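Local coordinates for uncharacterized protein (Yersinia pestis, PDB 4RGI), which is of unknown function and folds as a small KTSC domain, an alpha-beta sandwich with two helices packed on an antiparallel sheet, at residues L39-P42 against E43-Q47. Numbering follows the deposited sequence.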
# COMPACT_ATOMS: atom_id res chain seq x y z
N LEU A 39 6.64 -5.12 -3.54
CA LEU A 39 7.32 -6.31 -3.05
C LEU A 39 8.45 -5.94 -2.14
O LEU A 39 9.12 -4.95 -2.37
CB LEU A 39 7.84 -7.15 -4.22
CG LEU A 39 6.80 -7.53 -5.26
CD1 LEU A 39 7.46 -8.40 -6.29
CD2 LEU A 39 5.70 -8.27 -4.58
N GLY A 40 8.64 -6.72 -1.09
CA GLY A 40 9.78 -6.52 -0.22
C GLY A 40 9.60 -5.34 0.70
O GLY A 40 10.55 -4.62 0.97
N VAL A 41 8.38 -5.15 1.18
CA VAL A 41 8.03 -4.06 2.07
C VAL A 41 8.04 -4.54 3.51
O VAL A 41 7.34 -5.50 3.84
CB VAL A 41 6.63 -3.48 1.71
CG1 VAL A 41 6.23 -2.38 2.65
CG2 VAL A 41 6.65 -2.98 0.28
N PRO A 42 8.83 -3.89 4.38
CA PRO A 42 8.92 -4.30 5.78
C PRO A 42 7.65 -4.00 6.55
O PRO A 42 6.94 -3.05 6.24
CB PRO A 42 10.10 -3.48 6.31
CG PRO A 42 10.15 -2.30 5.45
CD PRO A 42 9.72 -2.76 4.09
N GLU A 43 7.38 -4.80 7.57
CA GLU A 43 6.14 -4.64 8.32
C GLU A 43 6.04 -3.26 8.97
O GLU A 43 4.96 -2.69 9.03
CB GLU A 43 6.02 -5.74 9.38
CG GLU A 43 4.72 -5.69 10.17
CD GLU A 43 4.57 -6.87 11.12
OE1 GLU A 43 5.39 -7.81 11.05
OE2 GLU A 43 3.61 -6.86 11.93
N ARG A 44 7.16 -2.71 9.43
CA ARG A 44 7.14 -1.39 10.03
C ARG A 44 6.61 -0.33 9.07
O ARG A 44 5.92 0.59 9.48
CB ARG A 44 8.52 -1.00 10.53
CG ARG A 44 8.60 0.38 11.20
CD ARG A 44 7.62 0.51 12.37
NE ARG A 44 7.80 1.77 13.08
CZ ARG A 44 7.00 2.20 14.05
NH1 ARG A 44 5.97 1.47 14.44
NH2 ARG A 44 7.24 3.36 14.64
N ALA A 45 6.93 -0.47 7.78
CA ALA A 45 6.46 0.45 6.76
C ALA A 45 4.96 0.40 6.66
O ALA A 45 4.31 1.42 6.52
CB ALA A 45 7.08 0.13 5.40
N HIS A 46 4.42 -0.81 6.72
CA HIS A 46 3.00 -0.96 6.60
C HIS A 46 2.31 -0.33 7.80
O HIS A 46 1.31 0.35 7.65
CB HIS A 46 2.60 -2.42 6.47
CG HIS A 46 1.14 -2.64 6.60
ND1 HIS A 46 0.58 -3.37 7.63
CD2 HIS A 46 0.10 -2.22 5.83
CE1 HIS A 46 -0.73 -3.39 7.49
NE2 HIS A 46 -1.05 -2.70 6.42
N GLN A 47 2.84 -0.56 9.00
CA GLN A 47 2.26 0.03 10.20
C GLN A 47 2.26 1.55 10.12
O GLN A 47 1.25 2.18 10.40
CB GLN A 47 3.02 -0.44 11.45
CG GLN A 47 2.81 -1.90 11.80
CD GLN A 47 3.68 -2.29 12.96
OE1 GLN A 47 4.63 -1.58 13.30
NE2 GLN A 47 3.35 -3.40 13.61
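In V41 the CG1 branch lies opposite the backbone N (chi1 178°), which carries that methyl forward to the first turn of helix 43-51, where it meets CB of A45 at 3.8 Å. The ring of P42 reaches the CB methyl of A45 as well: its CG, in the endo pucker, stands 3.9 Å from A45 CB, and CD follows a little farther off. A45 CB therefore touches both residues that lead into the helix, and it also rests 3.3 Å from the carbonyl O of P42.

That carbonyl belongs to the N-cap residue, whose backbone is still extended before the chain turns helical at E43. Its oxygen takes two weak hydrogen bonds from the first turn. A45 N lies 3.0 Å from P42 O, with a bent N-H...O angle of 128°. H46 N is farther from P42 O, at 3.4 Å, but straighter, at 152°; this is the first, weak rung of the i to i+4 series, and Q47 N to E43 O continues it. The CB bond of E43 points away from the loop, although CB itself lies against the carbonyl carbon of P42, and its backbone N is hydrogen-bonded to a glycerol that probably came from the crystallisation liquor.

The carbonyl O of V41 is hydrogen-bonded to the hydroxyl of Y19, and the ring of Y19 stacks with H46, tying loop and helix to strand 14-20. F67 touches the side chains of both V41 and P42. Proline has no side-chain acceptor, so within this turn the N-H groups that bond to P42 meet its backbone oxygen, both weakly, while the A45 methyl adds apolar contact with V41 and P42.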